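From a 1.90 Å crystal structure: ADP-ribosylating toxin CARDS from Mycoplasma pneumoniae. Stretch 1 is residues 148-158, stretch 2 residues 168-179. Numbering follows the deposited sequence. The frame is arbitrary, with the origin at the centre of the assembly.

Stretch 1 148-158: SAWLVDAVPVE
Stretch 2, residues 168-179: RVVETTRINEPE

An ion pair lies across the antiparallel ladder formed by these two stretches of the CARDS toxin: Asp153 and Arg174, already a hydrogen-bonded backbone pair, are joined a second time through their side chains. Asp153 N donates to Arg174 O (3.1 Å) and Arg174 N to Asp153 O (2.8 Å), with CA atoms 5.4 Å apart. On the same face of the sheet, Arg174 NE reaches Asp153 OD1 at 3.1 Å and Arg174 NH2 reaches Asp153 OD2 at 2.7 Å, so the salt bridge is two-pronged and the carboxylate meets the guanidinium at its edge. Asp153 uses chi1 p (62°) with chi2 21°; Arg174 runs m, t, m with chi4 170°.

The strand through Ser148 to Pro156, which begins earlier in the chain, and the strand that starts at Glu171 run antiparallel, at 146° between their N-to-C directions, with axes approaching to 4.4 Å. Backbones are extended, for example phi/psi -123/152 at Val152, -133/178 at Thr172 and -99/110 at Ile175. The register pairs Val152 with Ile175, Asp153 with Arg174, Ala154 with Thr173, Val155 with Thr172 and Pro156 with Glu171. CA atoms of the non-hydrogen-bonded pairs lie closer, 4.2 Å for Ala154 and Thr173 and 4.1 Å for Pro156 and Glu171. Val155 N donates to Thr172 O (2.9 Å) and Thr172 N to Val155 O (2.8 Å). Beyond them Val157 N donates to Val170 O (2.9 Å), and at the other end Asn176 N donates to Leu151 O (2.9 Å). Proline suits position 156, where its hydrogen-free nitrogen forfeits no bond in the ladder; Pro156 CA makes a CA-H...O contact with Val170 O at 3.3 Å, as Ala154 CA does with Thr172 O at 3.2 Å. Buried Glu171 (m, m, chi3 -40°) brings OE1 to 3.3 Å from Pro156 N.

Val155 (m) and Thr172 (t) share the face of the ion pair. Val155 CG2 lies 4.1 Å from Arg174 CD, packing against the aliphatic part of the arginine. Asn176 (m, chi2 -59°) adds weak bonds from ND2 to Asp153 OD2 (3.4 Å) and to Leu151 O (3.3 Å). Val152 (m) and Ile175 (m, t) occupy the other face with Ala154 and Thr173 (p); Val152 CG1 meets Ile175 CG1 at 4.1 Å. Past the paired strands, Val157 and Val170, both buried and t, bring CG2 of Val157 to 3.8 Å from CG1 of Val170. A water there donates to Val157 O (2.6 Å) and Val170 O (2.9 Å).

At the opposite end, beyond Leu151 (t, p), stretch 2 passes Trp150 (m, chi2 -100°), through a cis peptide bond before Pro178. Trp150 CB touches Ile175 CG2 at 3.6 Å. A water accepts from Trp150 NE1 (2.8 Å) and donates to Glu177 OE1 (2.9 Å). Another accepts from Leu151 N (2.9 Å) and donates to Asn176 O (2.6 Å) and Pro178 O (2.7 Å). Glu179 (t, t) places OE2 2.7 Å from Ser148 OG. Together the stretches bury 974 Å², summed over both sides.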

# COMPACT_ATOMS: atom_id res chain seq x y z
N SER A 148 -23.97 -1.91 -2.90
CA SER A 148 -23.96 -3.22 -3.56
C SER A 148 -23.35 -4.29 -2.67
O SER A 148 -22.65 -3.99 -1.70
CB SER A 148 -23.16 -3.16 -4.86
OG SER A 148 -23.54 -2.05 -5.66
N ALA A 149 -23.58 -5.55 -3.03
CA ALA A 149 -22.91 -6.68 -2.39
C ALA A 149 -22.63 -7.77 -3.42
O ALA A 149 -23.36 -7.90 -4.40
CB ALA A 149 -23.75 -7.23 -1.27
N TRP A 150 -21.55 -8.53 -3.20
CA TRP A 150 -21.24 -9.73 -3.98
C TRP A 150 -20.96 -10.87 -3.02
O TRP A 150 -20.31 -10.68 -2.00
CB TRP A 150 -19.96 -9.56 -4.82
CG TRP A 150 -20.01 -8.52 -5.85
CD1 TRP A 150 -20.23 -8.70 -7.18
CD2 TRP A 150 -19.82 -7.12 -5.66
NE1 TRP A 150 -20.19 -7.49 -7.84
CE2 TRP A 150 -19.93 -6.51 -6.92
CE3 TRP A 150 -19.55 -6.32 -4.54
CZ2 TRP A 150 -19.80 -5.13 -7.10
CZ3 TRP A 150 -19.42 -4.96 -4.72
CH2 TRP A 150 -19.54 -4.38 -5.99
N LEU A 151 -21.42 -12.07 -3.36
CA LEU A 151 -21.03 -13.26 -2.62
C LEU A 151 -19.56 -13.54 -2.90
O LEU A 151 -19.13 -13.52 -4.05
CB LEU A 151 -21.87 -14.47 -3.07
CG LEU A 151 -21.45 -15.81 -2.48
CD1 LEU A 151 -21.63 -15.83 -0.96
CD2 LEU A 151 -22.23 -16.95 -3.13
N VAL A 152 -18.77 -13.77 -1.85
CA VAL A 152 -17.37 -14.12 -2.08
C VAL A 152 -17.09 -15.44 -1.41
O VAL A 152 -17.74 -15.79 -0.43
CB VAL A 152 -16.38 -13.06 -1.55
CG1 VAL A 152 -16.69 -11.70 -2.18
CG2 VAL A 152 -16.46 -12.97 -0.04
N ASP A 153 -16.13 -16.19 -1.94
CA ASP A 153 -15.74 -17.44 -1.31
C ASP A 153 -14.23 -17.63 -1.38
O ASP A 153 -13.53 -16.97 -2.17
CB ASP A 153 -16.50 -18.64 -1.91
CG ASP A 153 -16.24 -18.83 -3.39
OD1 ASP A 153 -15.21 -18.34 -3.89
OD2 ASP A 153 -17.05 -19.50 -4.07
N ALA A 154 -13.73 -18.50 -0.51
CA ALA A 154 -12.32 -18.83 -0.52
C ALA A 154 -12.23 -20.27 -0.98
O ALA A 154 -12.94 -21.12 -0.45
CB ALA A 154 -11.74 -18.68 0.87
N VAL A 155 -11.37 -20.55 -1.95
CA VAL A 155 -11.18 -21.90 -2.46
C VAL A 155 -9.70 -22.25 -2.60
O VAL A 155 -8.86 -21.39 -2.88
CB VAL A 155 -11.87 -22.06 -3.83
CG1 VAL A 155 -13.37 -21.88 -3.68
CG2 VAL A 155 -11.32 -21.05 -4.81
N PRO A 156 -9.36 -23.54 -2.41
CA PRO A 156 -7.95 -23.93 -2.55
C PRO A 156 -7.46 -23.80 -3.99
O PRO A 156 -8.21 -24.06 -4.94
CB PRO A 156 -7.93 -25.41 -2.13
CG PRO A 156 -9.37 -25.88 -2.20
CD PRO A 156 -10.25 -24.66 -2.05
N VAL A 157 -6.19 -23.44 -4.15
CA VAL A 157 -5.53 -23.44 -5.45
C VAL A 157 -5.12 -24.87 -5.86
O VAL A 157 -4.51 -25.59 -5.07
CB VAL A 157 -4.29 -22.53 -5.41
CG1 VAL A 157 -3.54 -22.56 -6.75
CG2 VAL A 157 -4.72 -21.08 -5.05
N GLU A 158 -5.43 -25.26 -7.09
CA GLU A 158 -5.08 -26.61 -7.57
C GLU A 158 -5.39 -27.73 -6.56
O GLU A 158 -4.50 -28.49 -6.20
CB GLU A 158 -3.59 -26.68 -7.96
CG GLU A 158 -3.28 -27.84 -8.93
CD GLU A 158 -1.83 -28.26 -8.97
OE1 GLU A 158 -1.02 -27.82 -8.12
OE2 GLU A 158 -1.48 -29.07 -9.86
N ARG A 168 0.12 -26.03 5.49
CA ARG A 168 -1.08 -25.21 5.29
C ARG A 168 -1.52 -25.28 3.84
O ARG A 168 -0.70 -25.42 2.94
CB ARG A 168 -0.83 -23.76 5.70
CG ARG A 168 -0.81 -23.55 7.22
CD ARG A 168 -2.19 -23.27 7.74
NE ARG A 168 -2.22 -23.07 9.18
CZ ARG A 168 -3.28 -22.67 9.86
NH1 ARG A 168 -4.42 -22.39 9.24
NH2 ARG A 168 -3.19 -22.54 11.18
N VAL A 169 -2.83 -25.17 3.61
CA VAL A 169 -3.38 -25.34 2.27
C VAL A 169 -3.59 -23.99 1.59
O VAL A 169 -4.32 -23.15 2.11
CB VAL A 169 -4.74 -26.05 2.33
CG1 VAL A 169 -5.31 -26.19 0.93
CG2 VAL A 169 -4.59 -27.40 3.02
N VAL A 170 -2.95 -23.79 0.44
CA VAL A 170 -3.00 -22.53 -0.28
C VAL A 170 -4.40 -22.23 -0.78
O VAL A 170 -4.98 -23.01 -1.54
CB VAL A 170 -2.02 -22.53 -1.48
CG1 VAL A 170 -2.09 -21.22 -2.25
CG2 VAL A 170 -0.58 -22.81 -1.02
N GLU A 171 -4.93 -21.08 -0.37
CA GLU A 171 -6.26 -20.65 -0.75
C GLU A 171 -6.20 -19.36 -1.55
O GLU A 171 -5.27 -18.57 -1.40
CB GLU A 171 -7.11 -20.38 0.50
CG GLU A 171 -7.25 -21.55 1.43
CD GLU A 171 -8.33 -22.52 0.99
OE1 GLU A 171 -9.40 -22.07 0.53
OE2 GLU A 171 -8.10 -23.73 1.12
N THR A 172 -7.22 -19.14 -2.36
CA THR A 172 -7.43 -17.83 -2.95
C THR A 172 -8.90 -17.46 -2.76
O THR A 172 -9.67 -18.23 -2.18
CB THR A 172 -6.96 -17.79 -4.43
OG1 THR A 172 -6.94 -16.43 -4.89
CG2 THR A 172 -7.86 -18.63 -5.34
N THR A 173 -9.29 -16.27 -3.20
CA THR A 173 -10.66 -15.83 -3.02
C THR A 173 -11.28 -15.59 -4.38
O THR A 173 -10.57 -15.40 -5.37
CB THR A 173 -10.73 -14.54 -2.19
OG1 THR A 173 -9.92 -13.54 -2.80
CG2 THR A 173 -10.20 -14.80 -0.78
N ARG A 174 -12.60 -15.61 -4.43
CA ARG A 174 -13.31 -15.31 -5.66
C ARG A 174 -14.45 -14.35 -5.36
O ARG A 174 -15.16 -14.49 -4.35
CB ARG A 174 -13.86 -16.59 -6.28
CG ARG A 174 -12.78 -17.58 -6.71
CD ARG A 174 -13.40 -18.74 -7.47
NE ARG A 174 -14.53 -19.28 -6.72
CZ ARG A 174 -15.39 -20.17 -7.20
NH1 ARG A 174 -15.24 -20.61 -8.45
NH2 ARG A 174 -16.39 -20.61 -6.45
N ILE A 175 -14.62 -13.35 -6.22
CA ILE A 175 -15.79 -12.49 -6.13
C ILE A 175 -16.82 -12.97 -7.16
O ILE A 175 -16.63 -12.84 -8.37
CB ILE A 175 -15.42 -11.02 -6.35
CG1 ILE A 175 -14.32 -10.61 -5.36
CG2 ILE A 175 -16.67 -10.12 -6.19
CD1 ILE A 175 -13.79 -9.21 -5.58
N ASN A 176 -17.90 -13.55 -6.67
CA ASN A 176 -18.89 -14.14 -7.56
C ASN A 176 -19.93 -13.14 -8.11
O ASN A 176 -20.45 -12.31 -7.37
CB ASN A 176 -19.58 -15.29 -6.83
CG ASN A 176 -18.59 -16.35 -6.39
OD1 ASN A 176 -17.88 -16.93 -7.21
ND2 ASN A 176 -18.51 -16.57 -5.08
N GLU A 177 -20.20 -13.23 -9.41
CA GLU A 177 -21.35 -12.54 -10.00
C GLU A 177 -22.60 -13.26 -9.52
O GLU A 177 -22.53 -14.42 -9.11
CB GLU A 177 -21.31 -12.57 -11.53
CG GLU A 177 -20.05 -11.97 -12.14
CD GLU A 177 -19.79 -10.53 -11.71
OE1 GLU A 177 -20.73 -9.86 -11.23
OE2 GLU A 177 -18.64 -10.07 -11.85
N PRO A 178 -23.75 -12.57 -9.52
CA PRO A 178 -23.92 -11.18 -9.96
C PRO A 178 -23.91 -10.22 -8.79
O PRO A 178 -24.09 -10.60 -7.64
CB PRO A 178 -25.34 -11.19 -10.56
CG PRO A 178 -26.01 -12.47 -10.03
CD PRO A 178 -25.03 -13.14 -9.09
N GLU A 179 -23.70 -8.95 -9.10
CA GLU A 179 -23.76 -7.91 -8.10
C GLU A 179 -25.20 -7.78 -7.62
O GLU A 179 -26.13 -7.88 -8.41
CB GLU A 179 -23.32 -6.61 -8.75
CG GLU A 179 -23.22 -5.44 -7.82
CD GLU A 179 -22.92 -4.17 -8.58
OE1 GLU A 179 -22.31 -4.26 -9.67
OE2 GLU A 179 -23.30 -3.09 -8.10
O HOH W 1 -19.94 -7.10 -10.63
O HOH W 2 -22.69 -12.18 -6.01
O HOH W 3 -4.23 -25.64 -2.49